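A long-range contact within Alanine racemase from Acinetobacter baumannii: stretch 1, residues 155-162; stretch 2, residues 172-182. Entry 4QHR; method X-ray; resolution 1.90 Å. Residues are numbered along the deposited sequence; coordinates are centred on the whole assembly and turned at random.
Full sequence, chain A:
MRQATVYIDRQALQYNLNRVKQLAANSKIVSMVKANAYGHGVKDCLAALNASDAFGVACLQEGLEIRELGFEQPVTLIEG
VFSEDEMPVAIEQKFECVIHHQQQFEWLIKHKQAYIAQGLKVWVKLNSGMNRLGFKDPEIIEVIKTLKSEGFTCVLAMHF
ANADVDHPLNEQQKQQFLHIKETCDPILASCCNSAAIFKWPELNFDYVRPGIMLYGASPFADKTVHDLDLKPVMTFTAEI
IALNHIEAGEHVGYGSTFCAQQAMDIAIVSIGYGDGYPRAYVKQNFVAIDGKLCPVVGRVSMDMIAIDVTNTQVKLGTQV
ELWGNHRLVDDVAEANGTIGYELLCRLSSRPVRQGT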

# COMPACT_ATOMS: atom_id res chain seq x y z
N VAL A 155 18.60 -9.50 28.08
CA VAL A 155 19.34 -9.42 26.82
C VAL A 155 19.56 -7.96 26.52
O VAL A 155 18.59 -7.24 26.40
CB VAL A 155 18.58 -10.05 25.64
CG1 VAL A 155 19.37 -9.91 24.36
CG2 VAL A 155 18.23 -11.48 25.92
N LEU A 156 20.79 -7.51 26.43
CA LEU A 156 21.10 -6.15 26.01
C LEU A 156 20.84 -6.06 24.52
O LEU A 156 21.48 -6.79 23.72
CB LEU A 156 22.56 -5.82 26.29
CG LEU A 156 23.07 -4.44 25.85
CD1 LEU A 156 22.27 -3.34 26.54
CD2 LEU A 156 24.54 -4.33 26.21
N ALA A 157 19.94 -5.16 24.15
CA ALA A 157 19.53 -5.01 22.75
C ALA A 157 19.77 -3.59 22.24
O ALA A 157 19.42 -2.61 22.88
CB ALA A 157 18.06 -5.37 22.57
N MET A 158 20.38 -3.51 21.08
CA MET A 158 20.45 -2.26 20.34
C MET A 158 20.10 -2.47 18.86
O MET A 158 20.19 -3.59 18.34
CB MET A 158 21.84 -1.73 20.44
CG MET A 158 21.97 -0.26 20.06
SD MET A 158 23.71 0.11 19.94
CE MET A 158 24.31 -0.97 18.61
N HIS A 159 19.70 -1.37 18.20
CA HIS A 159 19.49 -1.36 16.77
C HIS A 159 20.37 -0.23 16.20
O HIS A 159 20.43 0.86 16.73
CB HIS A 159 18.01 -1.16 16.47
CG HIS A 159 17.60 -1.55 15.07
ND1 HIS A 159 17.91 -2.78 14.51
CD2 HIS A 159 16.90 -0.87 14.13
CE1 HIS A 159 17.42 -2.83 13.28
NE2 HIS A 159 16.80 -1.69 13.03
N PHE A 160 21.05 -0.54 15.10
CA PHE A 160 21.88 0.43 14.39
C PHE A 160 21.04 1.36 13.59
O PHE A 160 20.07 0.93 12.96
CB PHE A 160 22.85 -0.30 13.48
CG PHE A 160 24.06 -0.77 14.20
CD1 PHE A 160 24.98 0.15 14.66
CD2 PHE A 160 24.26 -2.12 14.47
CE1 PHE A 160 26.10 -0.26 15.37
CE2 PHE A 160 25.38 -2.53 15.18
CZ PHE A 160 26.30 -1.60 15.62
N ALA A 161 21.39 2.63 13.61
CA ALA A 161 20.66 3.61 12.80
C ALA A 161 21.03 3.61 11.30
O ALA A 161 20.20 3.86 10.45
CB ALA A 161 20.88 5.00 13.41
N ASN A 162 22.30 3.36 10.98
CA ASN A 162 22.86 3.56 9.64
C ASN A 162 23.79 2.43 9.27
O ASN A 162 24.82 2.65 8.60
CB ASN A 162 23.67 4.87 9.60
CG ASN A 162 22.85 6.08 9.98
OD1 ASN A 162 23.10 6.73 11.00
ND2 ASN A 162 21.87 6.37 9.19
N GLN A 172 30.13 5.31 16.94
CA GLN A 172 29.61 5.79 18.21
C GLN A 172 28.67 4.72 18.85
O GLN A 172 28.73 4.44 20.05
CB GLN A 172 28.87 7.12 18.04
CG GLN A 172 28.25 7.66 19.33
CD GLN A 172 27.22 8.77 19.10
OE1 GLN A 172 27.54 9.81 18.52
NE2 GLN A 172 25.98 8.56 19.57
N GLN A 173 27.79 4.16 18.03
CA GLN A 173 26.87 3.13 18.48
C GLN A 173 27.59 1.82 18.86
O GLN A 173 27.21 1.20 19.85
CB GLN A 173 25.80 2.86 17.43
CG GLN A 173 24.70 3.90 17.35
CD GLN A 173 23.49 3.36 16.60
OE1 GLN A 173 23.43 3.38 15.36
NE2 GLN A 173 22.54 2.82 17.35
N LYS A 174 28.61 1.39 18.09
CA LYS A 174 29.31 0.14 18.43
C LYS A 174 29.95 0.30 19.82
O LYS A 174 29.73 -0.53 20.70
CB LYS A 174 30.35 -0.27 17.39
N GLN A 175 30.69 1.41 20.00
CA GLN A 175 31.42 1.69 21.25
C GLN A 175 30.48 1.88 22.45
O GLN A 175 30.76 1.40 23.56
CB GLN A 175 32.38 2.91 21.07
CG GLN A 175 33.84 2.62 20.70
CD GLN A 175 34.06 1.48 19.69
OE1 GLN A 175 34.83 0.55 19.94
NE2 GLN A 175 33.41 1.56 18.53
N GLN A 176 29.36 2.56 22.24
CA GLN A 176 28.37 2.67 23.30
C GLN A 176 27.86 1.25 23.71
O GLN A 176 27.81 0.91 24.91
CB GLN A 176 27.24 3.59 22.83
CG GLN A 176 26.18 3.85 23.86
CD GLN A 176 25.68 5.28 23.82
OE1 GLN A 176 26.06 6.06 22.96
NE2 GLN A 176 24.80 5.63 24.76
N PHE A 177 27.53 0.43 22.73
CA PHE A 177 27.07 -0.93 22.98
C PHE A 177 28.12 -1.80 23.71
O PHE A 177 27.76 -2.52 24.65
CB PHE A 177 26.70 -1.62 21.66
CG PHE A 177 26.01 -2.93 21.87
CD1 PHE A 177 24.70 -2.97 22.25
CD2 PHE A 177 26.70 -4.14 21.69
CE1 PHE A 177 24.06 -4.17 22.45
CE2 PHE A 177 26.06 -5.35 21.90
CZ PHE A 177 24.75 -5.37 22.28
N LEU A 178 29.39 -1.75 23.28
CA LEU A 178 30.47 -2.53 23.94
C LEU A 178 30.74 -2.05 25.37
O LEU A 178 30.99 -2.85 26.26
CB LEU A 178 31.76 -2.51 23.14
CG LEU A 178 31.73 -3.11 21.73
CD1 LEU A 178 33.06 -2.96 20.99
CD2 LEU A 178 31.33 -4.57 21.82
N HIS A 179 30.65 -0.75 25.59
CA HIS A 179 30.80 -0.17 26.94
C HIS A 179 29.73 -0.72 27.85
O HIS A 179 30.00 -1.11 28.99
CB HIS A 179 30.77 1.39 26.92
CG HIS A 179 30.48 2.01 28.26
ND1 HIS A 179 31.30 1.84 29.35
CD2 HIS A 179 29.46 2.80 28.67
CE1 HIS A 179 30.80 2.49 30.39
NE2 HIS A 179 29.68 3.08 30.01
N ILE A 180 28.50 -0.78 27.35
CA ILE A 180 27.42 -1.22 28.20
C ILE A 180 27.54 -2.72 28.41
O ILE A 180 27.34 -3.18 29.52
CB ILE A 180 26.04 -0.81 27.67
CG1 ILE A 180 25.91 0.72 27.60
CG2 ILE A 180 24.96 -1.35 28.61
CD1 ILE A 180 25.87 1.43 28.94
N LYS A 181 27.84 -3.46 27.36
CA LYS A 181 28.03 -4.90 27.44
C LYS A 181 29.10 -5.21 28.54
O LYS A 181 28.81 -5.90 29.53
CB LYS A 181 28.44 -5.43 26.07
CG LYS A 181 28.80 -6.91 25.91
CD LYS A 181 27.69 -7.82 26.21
CE LYS A 181 27.78 -9.15 25.50
NZ LYS A 181 28.58 -10.17 26.21
N GLU A 182 30.30 -4.65 28.37
CA GLU A 182 31.40 -4.79 29.34
C GLU A 182 30.93 -4.48 30.73
O GLU A 182 31.12 -5.27 31.66
CB GLU A 182 32.59 -3.84 29.01

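The packing of a helix against the strand that precedes it in the chain is a recurrent element of α/β proteins, and this segment of alanine racemase illustrates how such a contact divides into apolar and polar parts. The strand of residues 155-157 and the helix of residues 172-182 run nearly antiparallel, with 164° between their N-to-C directions and a closest approach of 9.9 Å between axes. That spacing leaves room for a layer of side chains between the two backbones. As stretch 1 advances, its partners step back along the helix. The CA of Leu156 lies 7.2 Å from the CA of Lys181. The CA of Met158 lies 7.3 Å from the CA of Phe177, and the CA of Phe160 lies 7.0 Å from the CA of Gln173. Two residues in an extended chain thus match four residues, about one turn, of helix. The alternation of the extended chain does the rest: Leu156 and Met158 point their CA-to-CB bonds toward the helix, whereas Ala157 and His159 point away. On the helix, Gln173, Phe177 and Ile180 all point toward stretch 1.

Phe177 is the centre of the apolar part. With chi1 near 180°, its ring reaches Leu156 and Met158 together. The CD2 of Leu156 sits over one face of the ring, 4.2 Å from the centroid of Phe177, in a CH-pi contact, while Leu156 CG approaches Phe177 CE1 to 3.6 Å. The same methyl also reaches further along the helix, Leu156 CD2 lying 3.8 Å from CG2 of Ile180 and 3.6 Å from the backbone N of Lys181. The long side chain of Lys181 itself leads away from the contact. Met158 packs its CB 3.6 Å from CD1 of Phe177; its unbranched chain, t at chi1 and chi2, then carries the sulfur obliquely past the ring, with SD 5.0 Å from the centroid of Phe177, and on to within 3.7 Å of the O of Gln173. These are buried residues, and their hydrocarbon surfaces suit a layer from which water is excluded.

One turn earlier on the helix, the polar part rests on a single side chain. Gln173 is buried, yet its amide is well served because the loop after the strand offers it backbone groups. Its NE2 donates a hydrogen bond to the O of His159 at 2.9 Å, and its OE1 accepts one from the N of Ala161 at 2.8 Å, the latter almost straight at 173°. A glutamine suits this position because one planar amide carries both a donor and an acceptor, and here the two grip the main chain on both sides of Phe160. The phenylalanine between them starts sideways but brings its ring nearer, with CD1 3.7 Å from OE1 of Gln173. Altogether 490 Å² is buried between the stretches, with hydrophobic packing beside the strand and directional hydrogen bonds fixing the loop that follows.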